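Local structure of peroxiredoxin 6 (Arenicola marina, 2V2G) at the interface of chains A and B. The protein probably reduces hydrogen peroxide and organic hydroperoxides to water and alcohols, as a thiol-dependent peroxidase of the mechanistically typical 2-Cys subfamily. Coordinates in Å, arbitrary orientation; residue numbers count along the deposited sequence, not the author numbering. Chains: chain A/B, Peroxiredoxin 6.

Contacts 1 and 2 lie about 36 Å apart on one two-fold interface, and both show how a peroxiredoxin places part of its C-terminal region against the partner's active site. In contact 1 the visiting segment belongs to chain B and the host is chain A; in contact 2 the roles are exchanged. Helix 43-54 of the host takes part in both, and each contact is centred about 9 Å from the host's engineered serine (A:Ser45 in contact 1, B:Ser45 in contact 2), which stands in for the catalytic cysteine. Because symmetry repeats every contact, each catalytic centre of the deposited dimer is bordered by both kinds of contact.

Contact 1: the interface of chains A and B. Residues chain A 48, 51, 151-154; chain B 175-176.
B:Asp176 reaches into a corner of chain A lined by A:Arg51 of helix 43-54 and by A:Arg151 and A:Asn152 of the loop before helix 153-168; helix 43-54 also carries the engineered A:Ser45 of the peroxiredoxin active-site motif. A backbone hydrogen bond joins the chains directly: B:Asp176 N donates to A:Arg151 O at 3.0 Å.

Charge pairing across the contact is looser. Carboxylate oxygen B:Asp176 OD2 lies 3.3 Å from A:Arg51 NE, a salt bridge whose hydrogen bond is weak, the guanidinium and carboxylate planes standing 86° apart. CG of A:Arg51 is anti to the backbone N (chi1 -175°) and the chain bends at chi2, which lays its CG, CD and NE across B:Asp176 OD2. A water adds a second link between the same groups: water 1 lies at the guanidinium edge, in its plane, 3.0 Å from A:Arg51 NE, and reaches B:Asp176 OD1 at 2.8 Å.

Behind the contact, charge pairing within chain A sets the host surface. A:Arg151 grips A:Glu48 side-on, NH2 to OE1 at 2.8 Å and NE to OE2 at 2.8 Å; both carboxylate oxygens are met from above their plane. OE2 also accepts A:Arg151 N, on its anti lone pair, and A:Phe153 CZ lies over one guanidinium face. A glutamine in place of A:Glu48 would probably cost A:Arg151 its charged mate and unsettle the carbonyl that receives B:Asp176. On the other flank of the pocket, A:Ser154 OG donates in plane to a lone pair of A:Asn152 OD1, steadying the amide near B:Asp176 OD1.

Apolar contact is slight, the methyl carbon B:Ala175 CB resting 4.0 Å from A:Glu48 CA.

Contact 2: the interface of chains A and B. Residues chain A 206-208, 212; chain B 41, 46, 79-80, 83.
A:Ser208 and A:Tyr212, from the C-terminal region of one peroxiredoxin chain, converge on the carboxylate of B:Asp83 in helix 74-88 of the other. Hydrogen bonds from both residues hold this group. A:Ser208 spans its two oxygens, backbone N to OD1 at 2.9 Å and hydroxyl OG to OD2 at 2.6 Å, each bond using a syn lone pair. The serine hydroxyl lies between its own backbone N and carbonyl carbon (chi1 61°), which turns it the same way as the N-H. The phenol A:Tyr212 OH approaches B:Asp83 OD2 from the anti side at 2.7 Å, 19° out of the carboxylate plane. OD2 thus has two hydroxyl donors and OD1 an amide, which is likely to restrict rotation of the carboxylate.

Water adds one more link at the margin, where water 2 bridges A:Ser208 O and B:Glu79 OE2.

Packing surrounds the tyrosine ring. Carbonyl oxygen B:Phe41 O sits over one face of the ring, 3.2 Å from A:Tyr212 CG, displaced toward the rim, while B:Thr46 OG1 approaches A:Tyr212 CE1 at 3.4 Å. The ring carbon A:Tyr212 CE2 meets the edge of the B:Phe41 ring, whose face lies against B:Trp80 CB. The indole of B:Trp80 presents its edge to A:Tyr212 OH, and its NE1 donates to B:Thr46 OG1 at 2.9 Å, a second-shell bond that holds the threonine hydroxyl near the tyrosine. A:Val206 lies over one face of the carboxylate, its side chain crossing that of B:Asp83 at about a right angle, with A:Val206 CB 3.7 Å from B:Asp83 CG.

Together these bonds fasten the C-terminal segment of chain A to chain B beside B:Phe41 and helix 43-54, which probably helps to hold the dimer together and to shape the surroundings of the peroxidase centre.

Contact 1: the interface of chains A and B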
ATOM      1  N   GLU A  48     -12.689  -0.203  10.187  1.00 23.30           N
ATOM      2  CA  GLU A  48     -12.346  -0.436   8.788  1.00 23.28           C
ATOM      3  C   GLU A  48     -13.480  -1.049   7.970  1.00 22.75           C
ATOM      4  O   GLU A  48     -13.870  -0.488   6.907  1.00 23.67           O
ATOM      5  CB  GLU A  48     -11.119  -1.319   8.689  1.00 24.11           C
ATOM      6  CG  GLU A  48      -9.868  -0.607   9.086  1.00 23.84           C
ATOM      7  CD  GLU A  48      -8.673  -1.526   8.846  1.00 25.78           C
ATOM      8  OE1 GLU A  48      -8.810  -2.693   9.213  1.00 25.72           O
ATOM      9  OE2 GLU A  48      -7.683  -1.092   8.225  1.00 24.70           O
ATOM     10  N   ARG A  51     -16.158   1.535   7.605  1.00 22.04           N
ATOM     11  CA  ARG A  51     -15.795   2.446   6.544  1.00 22.00           C
ATOM     12  C   ARG A  51     -16.097   1.895   5.158  1.00 21.44           C
ATOM     13  O   ARG A  51     -16.525   2.642   4.273  1.00 22.40           O
ATOM     14  CB  ARG A  51     -14.337   2.895   6.675  1.00 22.10           C
ATOM     15  CG  ARG A  51     -13.934   3.936   5.685  1.00 21.44           C
ATOM     16  CD  ARG A  51     -14.825   5.176   5.693  1.00 23.39           C
ATOM     17  NE  ARG A  51     -14.334   6.278   4.855  1.00 23.81           N
ATOM     18  CZ  ARG A  51     -15.113   7.212   4.359  1.00 24.67           C
ATOM     19  NH1 ARG A  51     -16.400   7.176   4.598  1.00 23.98           N
ATOM     20  NH2 ARG A  51     -14.580   8.162   3.596  1.00 23.27           N
ATOM     21  N   ARG A 151      -6.188   1.124   7.686  1.00 24.06           N
ATOM     22  CA  ARG A 151      -6.001   1.527   6.334  1.00 25.40           C
ATOM     23  C   ARG A 151      -6.717   2.844   5.960  1.00 26.90           C
ATOM     24  O   ARG A 151      -7.470   3.393   6.745  1.00 26.08           O
ATOM     25  CB  ARG A 151      -6.478   0.401   5.418  1.00 24.03           C
ATOM     26  CG  ARG A 151      -5.531  -0.782   5.450  1.00 27.05           C
ATOM     27  CD  ARG A 151      -6.153  -2.025   4.995  1.00 25.14           C
ATOM     28  NE  ARG A 151      -7.059  -2.571   5.975  1.00 24.65           N
ATOM     29  CZ  ARG A 151      -7.561  -3.808   5.953  1.00 25.41           C
ATOM     30  NH1 ARG A 151      -7.260  -4.690   4.978  1.00 25.62           N
ATOM     31  NH2 ARG A 151      -8.276  -4.192   6.953  1.00 26.70           N
ATOM     32  N   ASN A 152      -6.331   3.370   4.795  1.00 27.13           N
ATOM     33  CA  ASN A 152      -6.920   4.554   4.152  1.00 27.79           C
ATOM     34  C   ASN A 152      -7.622   4.047   2.888  1.00 28.38           C
ATOM     35  O   ASN A 152      -7.003   3.830   1.852  1.00 28.48           O
ATOM     36  CB  ASN A 152      -5.801   5.581   3.867  1.00 28.08           C
ATOM     37  CG  ASN A 152      -6.248   6.764   3.055  1.00 28.82           C
ATOM     38  OD1 ASN A 152      -7.404   6.818   2.626  1.00 30.42           O
ATOM     39  ND2 ASN A 152      -5.354   7.701   2.829  1.00 31.68           N
ATOM     40  N   PHE A 153      -8.948   3.925   2.984  1.00 30.72           N
ATOM     41  CA  PHE A 153      -9.744   3.364   1.888  1.00 30.95           C
ATOM     42  C   PHE A 153      -9.994   4.428   0.782  1.00 30.22           C
ATOM     43  O   PHE A 153     -10.303   4.047  -0.345  1.00 30.90           O
ATOM     44  CB  PHE A 153     -11.054   2.684   2.429  1.00 35.27           C
ATOM     45  CG  PHE A 153     -10.803   1.313   3.002  1.00 33.43           C
ATOM     46  CD1 PHE A 153     -10.611   0.196   2.178  1.00 38.01           C
ATOM     47  CD2 PHE A 153     -10.647   1.160   4.377  1.00 41.57           C
ATOM     48  CE1 PHE A 153     -10.299  -1.097   2.732  1.00 39.40           C
ATOM     49  CE2 PHE A 153     -10.363  -0.078   4.921  1.00 35.43           C
ATOM     50  CZ  PHE A 153     -10.185  -1.212   4.098  1.00 38.97           C
ATOM     51  N   SER A 154      -9.806   5.704   1.075  1.00 30.07           N
ATOM     52  CA  SER A 154      -9.808   6.721  -0.019  1.00 29.82           C
ATOM     53  C   SER A 154      -8.610   6.537  -0.954  1.00 27.88           C
ATOM     54  O   SER A 154      -8.742   6.733  -2.156  1.00 27.13           O
ATOM     55  CB  SER A 154      -9.923   8.126   0.500  1.00 33.30           C
ATOM     56  OG  SER A 154      -8.738   8.575   1.109  1.00 40.54           O
TER
ATOM     57  N   ALA B 175      -9.401   3.300  11.004  1.00 21.68           N
ATOM     58  CA  ALA B 175      -9.562   3.663   9.621  1.00 22.38           C
ATOM     59  C   ALA B 175      -9.368   5.181   9.478  1.00 23.48           C
ATOM     60  O   ALA B 175      -9.998   5.943  10.195  1.00 23.18           O
ATOM     61  CB  ALA B 175     -10.930   3.273   9.125  1.00 23.03           C
ATOM     62  N   ASP B 176      -8.550   5.595   8.517  1.00 25.15           N
ATOM     63  CA  ASP B 176      -8.456   7.020   8.091  1.00 25.80           C
ATOM     64  C   ASP B 176      -7.916   7.983   9.167  1.00 25.73           C
ATOM     65  O   ASP B 176      -7.993   9.218   9.014  1.00 26.22           O
ATOM     66  CB  ASP B 176      -9.821   7.512   7.604  1.00 26.52           C
ATOM     67  CG  ASP B 176     -10.358   6.677   6.447  1.00 31.64           C
ATOM     68  OD1 ASP B 176      -9.610   6.520   5.464  1.00 31.35           O
ATOM     69  OD2 ASP B 176     -11.521   6.217   6.539  1.00 34.98           O
TER
HETATM   70  O   HOH W   1     -11.667   6.658   3.518  1.00 31.16           O

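Contact 2: the interface of chains A and B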
ATOM      1  N   VAL A 206      13.873  19.353 -19.711  1.00 25.74           N
ATOM      2  CA  VAL A 206      14.608  18.958 -18.493  1.00 25.12           C
ATOM      3  C   VAL A 206      16.117  19.014 -18.817  1.00 24.27           C
ATOM      4  O   VAL A 206      16.486  19.013 -19.976  1.00 23.55           O
ATOM      5  CB  VAL A 206      14.158  17.560 -17.980  1.00 25.67           C
ATOM      6  CG1 VAL A 206      12.699  17.655 -17.466  1.00 26.46           C
ATOM      7  CG2 VAL A 206      14.325  16.499 -19.071  1.00 25.74           C
ATOM      8  N   PRO A 207      16.989  19.137 -17.800  1.00 23.72           N
ATOM      9  CA  PRO A 207      18.426  19.263 -17.993  1.00 24.65           C
ATOM     10  C   PRO A 207      19.093  18.175 -18.864  1.00 24.46           C
ATOM     11  O   PRO A 207      20.062  18.495 -19.558  1.00 25.22           O
ATOM     12  CB  PRO A 207      18.962  19.238 -16.555  1.00 24.90           C
ATOM     13  CG  PRO A 207      17.836  19.693 -15.732  1.00 24.24           C
ATOM     14  CD  PRO A 207      16.622  19.205 -16.372  1.00 24.75           C
ATOM     15  N   SER A 208      18.564  16.947 -18.837  1.00 24.21           N
ATOM     16  CA  SER A 208      19.127  15.816 -19.632  1.00 24.92           C
ATOM     17  C   SER A 208      18.888  16.076 -21.140  1.00 25.55           C
ATOM     18  O   SER A 208      19.573  15.507 -21.993  1.00 25.69           O
ATOM     19  CB  SER A 208      18.542  14.477 -19.232  1.00 24.69           C
ATOM     20  OG  SER A 208      17.154  14.453 -19.436  1.00 24.81           O
ATOM     21  N   TYR A 212      11.008  12.882 -22.347  1.00 23.45           N
ATOM     22  CA  TYR A 212      10.138  11.924 -21.688  1.00 23.39           C
ATOM     23  C   TYR A 212       9.096  12.549 -20.738  1.00 23.64           C
ATOM     24  O   TYR A 212       8.143  11.897 -20.313  1.00 22.52           O
ATOM     25  CB  TYR A 212      10.975  10.907 -20.928  1.00 23.56           C
ATOM     26  CG  TYR A 212      11.740  11.506 -19.764  1.00 20.84           C
ATOM     27  CD1 TYR A 212      11.133  11.656 -18.507  1.00 22.32           C
ATOM     28  CD2 TYR A 212      13.049  11.917 -19.924  1.00 21.40           C
ATOM     29  CE1 TYR A 212      11.809  12.192 -17.456  1.00 22.73           C
ATOM     30  CE2 TYR A 212      13.756  12.491 -18.869  1.00 23.80           C
ATOM     31  CZ  TYR A 212      13.099  12.631 -17.649  1.00 22.78           C
ATOM     32  OH  TYR A 212      13.764  13.147 -16.586  1.00 24.09           O
TER
ATOM     33  N   PHE B  41      14.672   8.266 -16.090  1.00 22.35           N
ATOM     34  CA  PHE B  41      14.254   8.990 -17.283  1.00 22.90           C
ATOM     35  C   PHE B  41      12.845   8.590 -17.742  1.00 23.54           C
ATOM     36  O   PHE B  41      12.554   8.484 -18.969  1.00 24.48           O
ATOM     37  CB  PHE B  41      15.254   8.813 -18.426  1.00 22.87           C
ATOM     38  CG  PHE B  41      16.645   9.172 -18.076  1.00 24.05           C
ATOM     39  CD1 PHE B  41      16.995  10.497 -17.872  1.00 23.47           C
ATOM     40  CD2 PHE B  41      17.631   8.195 -18.034  1.00 25.08           C
ATOM     41  CE1 PHE B  41      18.323  10.859 -17.584  1.00 23.73           C
ATOM     42  CE2 PHE B  41      18.972   8.550 -17.705  1.00 22.58           C
ATOM     43  CZ  PHE B  41      19.309   9.882 -17.527  1.00 23.63           C
ATOM     44  N   THR B  46       9.884  10.466 -12.194  1.00 21.45           N
ATOM     45  CA  THR B  46      10.442  11.799 -11.940  1.00 21.72           C
ATOM     46  C   THR B  46       9.577  12.560 -10.972  1.00 22.46           C
ATOM     47  O   THR B  46      10.066  13.213 -10.023  1.00 24.29           O
ATOM     48  CB  THR B  46      10.726  12.553 -13.305  1.00 23.74           C
ATOM     49  OG1 THR B  46      11.478  11.653 -14.160  1.00 24.07           O
ATOM     50  CG2 THR B  46      11.468  13.867 -13.021  1.00 23.77           C
ATOM     51  N   GLU B  79      22.814  11.231 -13.623  1.00 24.28           N
ATOM     52  CA  GLU B  79      22.372  12.113 -14.688  1.00 23.70           C
ATOM     53  C   GLU B  79      20.874  12.460 -14.518  1.00 22.85           C
ATOM     54  O   GLU B  79      20.448  13.623 -14.528  1.00 22.18           O
ATOM     55  CB  GLU B  79      22.609  11.454 -16.044  1.00 23.49           C
ATOM     56  CG  GLU B  79      22.300  12.422 -17.150  1.00 25.59           C
ATOM     57  CD  GLU B  79      22.338  11.870 -18.564  1.00 28.93           C
ATOM     58  OE1 GLU B  79      22.518  10.628 -18.716  1.00 31.38           O
ATOM     59  OE2 GLU B  79      22.107  12.703 -19.494  1.00 32.79           O
ATOM     60  N   TRP B  80      20.071  11.417 -14.333  1.00 22.70           N
ATOM     61  CA  TRP B  80      18.632  11.625 -14.180  1.00 22.87           C
ATOM     62  C   TRP B  80      18.301  12.449 -12.911  1.00 23.15           C
ATOM     63  O   TRP B  80      17.292  13.164 -12.864  1.00 23.09           O
ATOM     64  CB  TRP B  80      17.970  10.284 -14.107  1.00 23.00           C
ATOM     65  CG  TRP B  80      16.458  10.357 -13.908  1.00 23.04           C
ATOM     66  CD1 TRP B  80      15.565  11.085 -14.633  1.00 22.86           C
ATOM     67  CD2 TRP B  80      15.736   9.654 -12.939  1.00 23.00           C
ATOM     68  NE1 TRP B  80      14.275  10.855 -14.167  1.00 23.09           N
ATOM     69  CE2 TRP B  80      14.351   9.994 -13.107  1.00 21.71           C
ATOM     70  CE3 TRP B  80      16.095   8.810 -11.891  1.00 24.11           C
ATOM     71  CZ2 TRP B  80      13.354   9.442 -12.297  1.00 24.13           C
ATOM     72  CZ3 TRP B  80      15.079   8.264 -11.096  1.00 24.80           C
ATOM     73  CH2 TRP B  80      13.752   8.618 -11.279  1.00 23.28           C
ATOM     74  N   ASP B  83      17.448  15.970 -13.482  1.00 25.33           N
ATOM     75  CA  ASP B  83      16.047  16.163 -13.894  1.00 24.88           C
ATOM     76  C   ASP B  83      15.077  16.138 -12.704  1.00 25.73           C
ATOM     77  O   ASP B  83      14.090  16.934 -12.641  1.00 26.31           O
ATOM     78  CB  ASP B  83      15.614  15.086 -14.921  1.00 24.85           C
ATOM     79  CG  ASP B  83      16.394  15.156 -16.258  1.00 23.48           C
ATOM     80  OD1 ASP B  83      17.230  16.057 -16.434  1.00 23.60           O
ATOM     81  OD2 ASP B  83      16.164  14.213 -17.078  1.00 25.30           O
TER
HETATM   82  O   HOH W   2      21.126  13.083 -21.731  1.00 35.63           O